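Local coordinates for suppressor protein MPT5 (Saccharomyces cerevisiae, PDB 5BZ1), which binds 3'-UTR elements of target mRNAs through its Pumilio homology domain and negatively regulates HO expression post-transcriptionally, at residues A[104-109]-A[145-150]; A[117-122]-A[154-159]; A[127-132]-A[164-169]; A[201-206]-A[233-238]. All blocks are in the same frame, centred on the assembly; numbering follows the deposited sequence.

Contact 1: residues A[104-109]-A[145-150]; sequences KIIDTV and IQKCIF. With nucleotides of chain B.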
# COMPACT_ATOMS: atom_id res chain seq x y z
N LYS A 104 6.15 -9.82 -17.32
CA LYS A 104 6.26 -11.23 -17.67
C LYS A 104 7.68 -11.75 -17.41
O LYS A 104 7.85 -12.86 -16.88
CB LYS A 104 5.89 -11.46 -19.14
CG LYS A 104 5.85 -12.93 -19.54
CD LYS A 104 4.88 -13.71 -18.66
CE LYS A 104 4.88 -15.20 -19.00
NZ LYS A 104 4.23 -15.49 -20.31
N ILE A 105 8.67 -10.95 -17.77
CA ILE A 105 10.07 -11.32 -17.55
C ILE A 105 10.36 -11.53 -16.06
O ILE A 105 10.91 -12.56 -15.67
CB ILE A 105 11.03 -10.26 -18.13
CG1 ILE A 105 10.97 -10.28 -19.66
CG2 ILE A 105 12.46 -10.49 -17.66
CD1 ILE A 105 11.75 -9.16 -20.33
N ILE A 106 9.98 -10.56 -15.24
CA ILE A 106 10.11 -10.67 -13.79
C ILE A 106 9.37 -11.90 -13.27
O ILE A 106 9.87 -12.63 -12.42
CB ILE A 106 9.56 -9.41 -13.07
CG1 ILE A 106 10.44 -8.20 -13.38
CG2 ILE A 106 9.47 -9.62 -11.56
CD1 ILE A 106 9.79 -6.87 -13.04
N ASP A 107 8.17 -12.13 -13.81
CA ASP A 107 7.32 -13.22 -13.34
C ASP A 107 7.90 -14.60 -13.62
O ASP A 107 7.52 -15.58 -12.97
CB ASP A 107 5.93 -13.11 -13.98
CG ASP A 107 4.87 -13.87 -13.22
OD1 ASP A 107 4.78 -13.70 -11.98
OD2 ASP A 107 4.13 -14.65 -13.85
N THR A 108 8.83 -14.67 -14.57
CA THR A 108 9.41 -15.95 -14.99
C THR A 108 10.93 -16.03 -14.85
O THR A 108 11.57 -16.78 -15.59
CB THR A 108 9.04 -16.29 -16.45
OG1 THR A 108 9.53 -15.27 -17.33
CG2 THR A 108 7.53 -16.40 -16.60
N VAL A 109 11.51 -15.28 -13.92
CA VAL A 109 12.95 -15.38 -13.67
C VAL A 109 13.33 -16.79 -13.22
O VAL A 109 12.58 -17.43 -12.49
CB VAL A 109 13.46 -14.35 -12.64
CG1 VAL A 109 13.46 -12.95 -13.23
CG2 VAL A 109 12.63 -14.40 -11.36
N ILE A 145 6.77 -2.06 -10.55
CA ILE A 145 7.21 -1.96 -9.16
C ILE A 145 6.45 -2.98 -8.30
O ILE A 145 7.05 -3.67 -7.47
CB ILE A 145 7.02 -0.54 -8.59
CG1 ILE A 145 7.79 0.49 -9.41
CG2 ILE A 145 7.47 -0.49 -7.13
CD1 ILE A 145 9.29 0.21 -9.49
N GLN A 146 5.14 -3.07 -8.50
CA GLN A 146 4.33 -4.02 -7.75
C GLN A 146 4.73 -5.46 -8.03
O GLN A 146 4.72 -6.30 -7.13
CB GLN A 146 2.83 -3.81 -8.03
CG GLN A 146 2.25 -2.54 -7.42
CD GLN A 146 0.75 -2.44 -7.60
OE1 GLN A 146 -0.00 -3.33 -7.21
NE2 GLN A 146 0.30 -1.34 -8.21
N LYS A 147 5.08 -5.75 -9.28
CA LYS A 147 5.52 -7.10 -9.64
C LYS A 147 6.82 -7.45 -8.91
O LYS A 147 6.96 -8.55 -8.39
CB LYS A 147 5.69 -7.22 -11.16
CG LYS A 147 6.01 -8.62 -11.64
CD LYS A 147 4.88 -9.61 -11.37
CE LYS A 147 3.69 -9.38 -12.31
NZ LYS A 147 2.67 -10.46 -12.19
N CYS A 148 7.76 -6.50 -8.86
CA CYS A 148 9.00 -6.68 -8.10
C CYS A 148 8.70 -6.98 -6.63
O CYS A 148 9.30 -7.86 -6.02
CB CYS A 148 9.87 -5.42 -8.17
SG CYS A 148 10.56 -5.05 -9.79
N ILE A 149 7.75 -6.23 -6.08
CA ILE A 149 7.40 -6.32 -4.67
C ILE A 149 6.87 -7.71 -4.30
O ILE A 149 7.17 -8.22 -3.22
CB ILE A 149 6.38 -5.22 -4.30
CG1 ILE A 149 7.07 -3.86 -4.22
CG2 ILE A 149 5.69 -5.52 -2.98
CD1 ILE A 149 6.11 -2.69 -4.02
N PHE A 150 6.11 -8.32 -5.20
CA PHE A 150 5.52 -9.63 -4.92
C PHE A 150 6.37 -10.81 -5.37
O PHE A 150 6.21 -11.93 -4.87
CB PHE A 150 4.12 -9.73 -5.52
CG PHE A 150 3.09 -8.91 -4.79
CD1 PHE A 150 2.65 -9.28 -3.53
CD2 PHE A 150 2.57 -7.76 -5.37
CE1 PHE A 150 1.71 -8.53 -2.85
CE2 PHE A 150 1.63 -7.00 -4.70
CZ PHE A 150 1.20 -7.38 -3.44
P U B 6 -9.75 0.57 -11.53
OP1 U B 6 -10.90 1.52 -11.58
OP2 U B 6 -9.97 -0.87 -11.83
O5' U B 6 -8.60 1.10 -12.49
C5' U B 6 -8.29 2.48 -12.59
C4' U B 6 -6.98 2.71 -13.31
O4' U B 6 -5.89 2.77 -12.34
C3' U B 6 -6.59 1.64 -14.33
O3' U B 6 -5.92 2.26 -15.43
C2' U B 6 -5.60 0.78 -13.55
O2' U B 6 -4.68 0.06 -14.35
C1' U B 6 -4.89 1.83 -12.69
N1 U B 6 -4.27 1.30 -11.47
C2 U B 6 -2.89 1.24 -11.44
O2 U B 6 -2.21 1.61 -12.39
N3 U B 6 -2.34 0.73 -10.29
C4 U B 6 -3.02 0.28 -9.17
O4 U B 6 -2.39 -0.15 -8.21
C5 U B 6 -4.45 0.38 -9.28
C6 U B 6 -5.02 0.87 -10.40
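Neighbouring Pumilio repeats stack here, where Ile106 of repeat 3 meets Lys147 and Cys148 of repeat 4. Helix 98-107 is near its end at this point, and helix 141-151 runs alongside. The backbones come closest at Ile106 and Cys148, whose CA atoms are 7.0 Å apart. Ile106 meets repeat 4 with both branches. Its CG2 lies 3.6 Å from Lys147 CG, and the two side chains run antiparallel, side by side. Its other branch carries CD1 to 3.8 Å from Cys148 SG, an apolar touch on the buried side. Lys147 is partly exposed, and its chain is kinked twice. Bends at chi2 (65°) and chi3 (73°) turn its amine toward Asp107. The resulting salt bridge is long, with Lys147 NZ 3.9 Å from Asp107 OD1, so it probably adds a loose attraction over the apolar core. One residue before Lys147, Gln146 reads the RNA. Its NE2 donates to O4 of U6 of chain B at 2.9 Å with an N-H...O angle of 152°. Lys185 NZ bonds to Gln146 OE1, which should help fix the amide's orientation. Helix 112-121 packs on Ile106 through Ile118. On the far flank of helix 141-151, helix 179-189 touches Ile145, Gln146, Ile149 and Phe150.

Contact 2: residues A[117-122]-A[154-159]; sequences LIIKGF and PSKFGF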
# COMPACT_ATOMS: atom_id res chain seq x y z
N LEU A 117 20.45 -8.83 -11.83
CA LEU A 117 20.62 -8.00 -13.02
C LEU A 117 19.49 -6.98 -13.14
O LEU A 117 19.73 -5.79 -13.37
CB LEU A 117 20.67 -8.86 -14.28
CG LEU A 117 22.00 -9.57 -14.55
CD1 LEU A 117 21.87 -10.53 -15.72
CD2 LEU A 117 23.10 -8.55 -14.82
N ILE A 118 18.26 -7.44 -12.97
CA ILE A 118 17.09 -6.57 -12.97
C ILE A 118 17.20 -5.49 -11.88
O ILE A 118 16.98 -4.31 -12.14
CB ILE A 118 15.79 -7.38 -12.77
CG1 ILE A 118 15.49 -8.21 -14.02
CG2 ILE A 118 14.62 -6.47 -12.45
CD1 ILE A 118 14.41 -9.27 -13.82
N ILE A 119 17.53 -5.92 -10.67
CA ILE A 119 17.71 -5.01 -9.54
C ILE A 119 18.83 -4.00 -9.81
O ILE A 119 18.75 -2.84 -9.41
CB ILE A 119 17.97 -5.81 -8.24
CG1 ILE A 119 16.72 -6.59 -7.84
CG2 ILE A 119 18.39 -4.89 -7.10
CD1 ILE A 119 15.48 -5.71 -7.72
N LYS A 120 19.87 -4.44 -10.51
CA LYS A 120 20.97 -3.55 -10.87
C LYS A 120 20.48 -2.45 -11.82
O LYS A 120 20.91 -1.30 -11.73
CB LYS A 120 22.11 -4.34 -11.53
CG LYS A 120 23.32 -3.50 -11.91
CD LYS A 120 24.39 -4.36 -12.56
CE LYS A 120 25.54 -3.52 -13.08
NZ LYS A 120 26.59 -4.37 -13.71
N GLY A 121 19.56 -2.80 -12.71
CA GLY A 121 19.01 -1.83 -13.65
C GLY A 121 18.20 -0.75 -12.96
O GLY A 121 18.14 0.39 -13.42
N PHE A 122 17.57 -1.12 -11.84
CA PHE A 122 16.76 -0.18 -11.07
C PHE A 122 17.60 0.61 -10.07
O PHE A 122 17.09 1.50 -9.38
CB PHE A 122 15.63 -0.91 -10.34
CG PHE A 122 14.47 -1.28 -11.22
CD1 PHE A 122 13.63 -0.29 -11.74
CD2 PHE A 122 14.20 -2.61 -11.51
CE1 PHE A 122 12.55 -0.63 -12.54
CE2 PHE A 122 13.12 -2.95 -12.32
CZ PHE A 122 12.30 -1.96 -12.84
N PRO A 154 12.43 -9.23 -0.14
CA PRO A 154 12.55 -7.88 0.44
C PRO A 154 14.01 -7.42 0.56
O PRO A 154 14.25 -6.22 0.61
CB PRO A 154 11.92 -8.03 1.82
CG PRO A 154 10.88 -9.10 1.62
CD PRO A 154 11.52 -10.08 0.66
N SER A 155 14.95 -8.36 0.60
CA SER A 155 16.37 -8.01 0.60
C SER A 155 16.79 -7.28 -0.69
O SER A 155 17.90 -6.74 -0.77
CB SER A 155 17.23 -9.26 0.78
OG SER A 155 17.24 -10.04 -0.40
N LYS A 156 15.91 -7.25 -1.68
CA LYS A 156 16.18 -6.57 -2.95
C LYS A 156 15.48 -5.21 -3.04
O LYS A 156 15.70 -4.46 -3.99
CB LYS A 156 15.71 -7.44 -4.13
CG LYS A 156 16.11 -8.91 -4.07
CD LYS A 156 17.61 -9.10 -4.22
CE LYS A 156 17.95 -10.58 -4.39
NZ LYS A 156 19.42 -10.82 -4.44
N PHE A 157 14.65 -4.90 -2.04
CA PHE A 157 13.80 -3.71 -2.09
C PHE A 157 14.55 -2.38 -1.93
O PHE A 157 13.92 -1.32 -1.86
CB PHE A 157 12.69 -3.78 -1.03
CG PHE A 157 11.64 -4.83 -1.29
CD1 PHE A 157 11.63 -5.57 -2.47
CD2 PHE A 157 10.64 -5.07 -0.34
CE1 PHE A 157 10.66 -6.53 -2.70
CE2 PHE A 157 9.67 -6.03 -0.57
CZ PHE A 157 9.68 -6.76 -1.75
N GLY A 158 15.88 -2.44 -1.87
CA GLY A 158 16.71 -1.28 -1.61
C GLY A 158 16.40 -0.03 -2.42
O GLY A 158 16.27 1.06 -1.85
N PHE A 159 16.28 -0.17 -3.74
CA PHE A 159 16.05 0.98 -4.61
C PHE A 159 14.68 1.63 -4.38
O PHE A 159 14.51 2.84 -4.61
CB PHE A 159 16.23 0.61 -6.08
CG PHE A 159 15.08 -0.17 -6.66
CD1 PHE A 159 14.09 0.48 -7.39
CD2 PHE A 159 15.01 -1.55 -6.53
CE1 PHE A 159 13.04 -0.23 -7.95
CE2 PHE A 159 13.97 -2.27 -7.09
CZ PHE A 159 12.98 -1.60 -7.80
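Segment 117-122 faces the turn that leads into helix 158-165, with CA-CA distances of 6.9 Å for Ile119 and Lys156 and 6.6 Å for Phe122 and Phe159. Phe159 makes the main touch. Its CG stands between the backbone N and the carbonyl carbon (chi1 76°), which turns the ring face to Phe122. Phe122 CB sits over that face, 3.5 Å from the ring centroid and 8° off the normal. This is a CH-pi contact. The two phenyl rings are nearly parallel, with 11° between their planes, but they are slid apart and barely overlap. Their centroids are 4.9 Å from each other. The backbone joins in, because Phe122 O lies 3.5 Å from Phe159 CB. Segment 117-122 comes at the end of Pumilio repeat 3 and segment 154-159 lies in repeat 4, and the aromatic pair packs at this junction of the all-helical array. The Ile119 side chain runs across both of its partners. Its CD1 is 3.8 Å from Phe159 CE2, and its CG1 is 3.9 Å from Lys156 CB. The rest of Lys156 leads away, and NZ forms salt bridges with Asp116 and Glu112 of helix 112-121. Helix 129-137 flanks the ring pair, with Leu135 on Phe122 and Val132 on Phe159.

Contact 3: residues A[127-132]-A[164-169]; sequences TSIEQV and IVEQNN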
# COMPACT_ATOMS: atom_id res chain seq x y z
N THR A 127 19.22 4.10 -13.00
CA THR A 127 17.91 4.71 -12.77
C THR A 127 17.95 5.63 -11.54
O THR A 127 18.25 5.18 -10.44
CB THR A 127 16.83 3.63 -12.57
OG1 THR A 127 16.80 2.77 -13.72
CG2 THR A 127 15.46 4.25 -12.36
N SER A 128 17.65 6.91 -11.74
CA SER A 128 17.72 7.89 -10.65
C SER A 128 16.60 7.68 -9.64
O SER A 128 15.57 7.07 -9.94
CB SER A 128 17.67 9.31 -11.20
OG SER A 128 16.35 9.66 -11.60
N ILE A 129 16.81 8.19 -8.42
CA ILE A 129 15.77 8.17 -7.39
C ILE A 129 14.50 8.85 -7.89
O ILE A 129 13.40 8.34 -7.71
CB ILE A 129 16.26 8.86 -6.10
CG1 ILE A 129 17.22 7.95 -5.33
CG2 ILE A 129 15.08 9.23 -5.20
CD1 ILE A 129 17.80 8.59 -4.08
N GLU A 130 14.68 10.00 -8.53
CA GLU A 130 13.58 10.75 -9.12
C GLU A 130 12.82 9.88 -10.13
O GLU A 130 11.59 9.91 -10.18
CB GLU A 130 14.13 12.00 -9.81
CG GLU A 130 13.08 12.97 -10.33
CD GLU A 130 13.68 14.17 -11.03
OE1 GLU A 130 14.90 14.41 -10.88
OE2 GLU A 130 12.94 14.87 -11.75
N GLN A 131 13.56 9.11 -10.91
CA GLN A 131 12.94 8.21 -11.88
C GLN A 131 12.18 7.07 -11.21
O GLN A 131 11.13 6.65 -11.70
CB GLN A 131 13.99 7.68 -12.87
CG GLN A 131 14.34 8.68 -13.98
CD GLN A 131 15.50 8.21 -14.84
OE1 GLN A 131 16.37 7.48 -14.38
NE2 GLN A 131 15.51 8.63 -16.10
N VAL A 132 12.70 6.57 -10.08
CA VAL A 132 12.01 5.52 -9.32
C VAL A 132 10.67 6.02 -8.77
O VAL A 132 9.66 5.32 -8.82
CB VAL A 132 12.87 4.96 -8.18
CG1 VAL A 132 12.08 3.94 -7.37
CG2 VAL A 132 14.14 4.31 -8.73
N ILE A 164 11.75 6.25 -1.56
CA ILE A 164 10.67 6.67 -0.68
C ILE A 164 11.14 7.60 0.44
O ILE A 164 10.51 8.63 0.70
CB ILE A 164 9.95 5.45 -0.07
CG1 ILE A 164 9.20 4.69 -1.15
CG2 ILE A 164 8.97 5.88 1.03
CD1 ILE A 164 8.62 3.39 -0.68
N VAL A 165 12.24 7.23 1.09
CA VAL A 165 12.70 7.98 2.27
C VAL A 165 13.53 9.22 1.92
O VAL A 165 13.89 9.99 2.81
CB VAL A 165 13.50 7.09 3.25
CG1 VAL A 165 12.71 5.84 3.60
CG2 VAL A 165 14.86 6.71 2.65
N GLU A 166 13.84 9.39 0.64
CA GLU A 166 14.62 10.55 0.20
C GLU A 166 13.82 11.84 0.36
O GLU A 166 12.77 12.01 -0.27
CB GLU A 166 15.07 10.38 -1.25
CG GLU A 166 15.92 11.53 -1.79
CD GLU A 166 17.34 11.52 -1.25
OE1 GLU A 166 17.74 10.52 -0.61
OE2 GLU A 166 18.06 12.52 -1.46
N GLN A 167 14.32 12.74 1.20
CA GLN A 167 13.70 14.05 1.43
C GLN A 167 12.21 13.97 1.75
O GLN A 167 11.82 13.42 2.78
CB GLN A 167 13.97 14.98 0.23
CG GLN A 167 15.41 15.49 0.18
CD GLN A 167 15.84 15.94 -1.21
OE1 GLN A 167 15.24 16.84 -1.80
NE2 GLN A 167 16.88 15.31 -1.74
N ASN A 168 11.37 14.52 0.87
CA ASN A 168 9.92 14.51 1.10
C ASN A 168 9.16 13.64 0.08
O ASN A 168 7.96 13.86 -0.15
CB ASN A 168 9.36 15.93 1.09
CG ASN A 168 9.44 16.58 -0.27
OD1 ASN A 168 10.38 16.35 -1.03
ND2 ASN A 168 8.45 17.41 -0.59
N ASN A 169 9.84 12.67 -0.51
CA ASN A 169 9.22 11.77 -1.46
C ASN A 169 8.05 10.97 -0.87
O ASN A 169 7.19 10.49 -1.60
CB ASN A 169 10.25 10.81 -2.07
CG ASN A 169 11.27 11.53 -2.95
OD1 ASN A 169 11.11 12.70 -3.28
ND2 ASN A 169 12.31 10.81 -3.35
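Gln131 N donates a 2.9 Å hydrogen bond to Ser128 OG, which fixes the start of the helix from which Ile129 reaches Glu166 and Asn169. Ser128 N in turn donates to Gln131 OE1 at 3.0 Å, nearly straight with an N-H...O angle of 164°. The two bonds make a capping box at the N-terminus of helix 129-137. Ile129 follows the cap directly and points across to repeat 5. Its CG2 lies 3.7 Å from Asn169 ND2 and also near Glu166 CB, while CD1 lies 4.0 Å from Glu166 OE1. Ile129 is roughly perpendicular to both side chains. The Asn169 amide is held from its own side, since ND2 donates to Ala163 O. The methyl group therefore rests on a nitrogen that already has a partner. Glu166 bends at chi2 (74°), which lays its CG and carboxylate beside CD1. Its OE2 accepts from Gln167 NE2 at 3.0 Å, tilted out of the carboxylate plane. Glu166 to Asn169 form a type II' beta turn, closed by the backbone hydrogen bond from Asn169 N to Glu166 O. This small surface contact joins Pumilio repeats 4 and 5. Helix 158-165 backs it, with Ala163 against both Ile129 and Val132. Helix 89-93 touches Thr127 and Gln131, and helix 179-189 packs on Ile164.

Contact 4: residues A[201-206]-A[233-238]; sequences KIVQFL and LAELFN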
# COMPACT_ATOMS: atom_id res chain seq x y z
N LYS A 201 9.65 8.64 8.14
CA LYS A 201 9.34 9.67 7.15
C LYS A 201 7.84 10.02 7.15
O LYS A 201 7.47 11.19 7.00
CB LYS A 201 9.80 9.22 5.76
CG LYS A 201 10.71 10.23 5.07
CD LYS A 201 11.96 10.54 5.88
CE LYS A 201 12.72 11.73 5.30
NZ LYS A 201 13.98 12.01 6.04
N ILE A 202 6.99 9.01 7.32
CA ILE A 202 5.55 9.22 7.39
C ILE A 202 5.17 10.11 8.58
O ILE A 202 4.35 11.03 8.45
CB ILE A 202 4.79 7.87 7.47
CG1 ILE A 202 4.72 7.22 6.08
CG2 ILE A 202 3.38 8.07 8.01
CD1 ILE A 202 4.19 5.80 6.09
N VAL A 203 5.77 9.84 9.74
CA VAL A 203 5.54 10.66 10.93
C VAL A 203 6.08 12.07 10.75
O VAL A 203 5.44 13.05 11.15
CB VAL A 203 6.17 10.01 12.19
CG1 VAL A 203 6.09 10.95 13.39
CG2 VAL A 203 5.47 8.69 12.50
N GLN A 204 7.25 12.18 10.12
CA GLN A 204 7.88 13.48 9.87
C GLN A 204 6.99 14.40 9.04
O GLN A 204 6.92 15.61 9.29
CB GLN A 204 9.24 13.29 9.18
CG GLN A 204 9.88 14.59 8.71
CD GLN A 204 11.27 14.40 8.12
OE1 GLN A 204 11.81 13.29 8.13
NE2 GLN A 204 11.85 15.48 7.60
N PHE A 205 6.28 13.82 8.07
CA PHE A 205 5.44 14.60 7.17
C PHE A 205 3.95 14.34 7.40
O PHE A 205 3.14 14.47 6.48
CB PHE A 205 5.81 14.29 5.72
CG PHE A 205 7.18 14.77 5.33
CD1 PHE A 205 7.38 16.07 4.89
CD2 PHE A 205 8.27 13.92 5.42
CE1 PHE A 205 8.64 16.51 4.54
CE2 PHE A 205 9.54 14.35 5.07
CZ PHE A 205 9.72 15.65 4.63
N LEU A 206 3.61 13.98 8.63
CA LEU A 206 2.23 13.71 9.03
C LEU A 206 1.19 14.77 8.63
O LEU A 206 0.11 14.42 8.15
CB LEU A 206 2.16 13.41 10.53
CG LEU A 206 0.87 12.80 11.07
CD1 LEU A 206 0.59 11.48 10.39
CD2 LEU A 206 0.99 12.60 12.56
N LEU A 233 1.44 4.66 18.35
CA LEU A 233 0.32 5.26 19.08
C LEU A 233 0.72 6.57 19.76
O LEU A 233 0.15 7.62 19.48
CB LEU A 233 -0.23 4.28 20.12
CG LEU A 233 -0.94 3.04 19.57
CD1 LEU A 233 -1.04 1.97 20.65
CD2 LEU A 233 -2.32 3.41 19.07
N ALA A 234 1.70 6.50 20.65
CA ALA A 234 2.21 7.68 21.34
C ALA A 234 2.77 8.72 20.36
O ALA A 234 2.53 9.91 20.52
CB ALA A 234 3.26 7.28 22.36
N GLU A 235 3.51 8.25 19.36
CA GLU A 235 4.11 9.14 18.37
C GLU A 235 3.04 9.93 17.63
O GLU A 235 3.12 11.16 17.53
CB GLU A 235 4.95 8.34 17.37
CG GLU A 235 5.90 9.17 16.54
CD GLU A 235 7.25 9.34 17.20
OE1 GLU A 235 7.69 8.40 17.90
OE2 GLU A 235 7.87 10.42 17.03
N LEU A 236 2.04 9.23 17.12
CA LEU A 236 0.91 9.87 16.45
C LEU A 236 0.19 10.83 17.39
O LEU A 236 -0.09 11.97 17.02
CB LEU A 236 -0.09 8.84 15.92
CG LEU A 236 0.28 8.07 14.65
CD1 LEU A 236 -0.88 7.22 14.19
CD2 LEU A 236 0.70 9.02 13.54
N PHE A 237 -0.11 10.37 18.60
CA PHE A 237 -0.89 11.20 19.51
C PHE A 237 -0.13 12.44 19.95
O PHE A 237 -0.73 13.50 20.11
CB PHE A 237 -1.36 10.40 20.73
CG PHE A 237 -2.42 11.10 21.52
CD1 PHE A 237 -3.70 11.28 21.00
CD2 PHE A 237 -2.15 11.61 22.79
CE1 PHE A 237 -4.68 11.94 21.72
CE2 PHE A 237 -3.12 12.27 23.51
CZ PHE A 237 -4.39 12.43 22.98
N ASN A 238 1.18 12.32 20.14
CA ASN A 238 1.99 13.48 20.50
C ASN A 238 1.97 14.56 19.42
O ASN A 238 1.91 15.75 19.71
CB ASN A 238 3.43 13.06 20.81
CG ASN A 238 3.55 12.24 22.08
OD1 ASN A 238 2.64 12.24 22.91
ND2 ASN A 238 4.67 11.55 22.24
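Val203 CG1 and Glu235 CG both stand opposite their backbone nitrogens (chi1 172° and -164°), and this brings the two carbons together. Val203 CG1 then lies 3.6 Å from Glu235 CG. Val203 CG2 is a little farther from the same methylene, at 4.1 Å. The glutamate chain crosses the valine at about a right angle and bends at chi2 (89°). That bend sets OE2 4.1 Å from Val203 CG1, so the carboxylate passes beside a methyl group. Three residues after Val203, beyond the helix, Leu206 meets Leu236, the residue after Glu235. They touch through the ends of their side chains, with Leu206 CD2 3.7 Å and Leu206 CD1 4.0 Å from Leu236 CD2. A single methyl of Leu236 thus sits against both methyls of Leu206. The backbones approach most closely at Val203 and Leu236, with their CA atoms 7.2 Å apart. Both segments are assigned to Pumilio repeat 6. The contact is helix-to-helix packing within the all-helical Pumilio array, between the end of helix 192-204, with the residues after it, and helix 229-240. Helix 215-223 packs on the buried pair, with Ile219 on Leu206 and Leu223 on Leu236. The contact is therefore graded from inside to outside. Leucine methyls pack in the buried part, and the glutamate lends its aliphatic stem on the solvent-facing side. Its attraction is essentially apolar, so it depends on close fit rather than on directed bonds.

How the contacts relate
Contacts 1, 2 and 3 interleave along the chain, and contact 4 follows them all. Contacts 1 and 2 both join repeats 3 and 4, with centres 11 Å apart. They touch where Phe157 meets the backbone of Cys148 and Ile149. Contacts 2 and 3 share helix 158-165, with centres 14 Å apart, and contact 3 carries the stacking on to repeat 5. Contact 4, in repeat 6, is 21 Å from contact 3 between centres. It touches contact 3 through Lys201 and Phe205. The centres of contacts 1 and 4 are about 32 Å apart. Together they follow the helical array from repeat 3 to repeat 6, whose scaffold presents the RNA-binding surface.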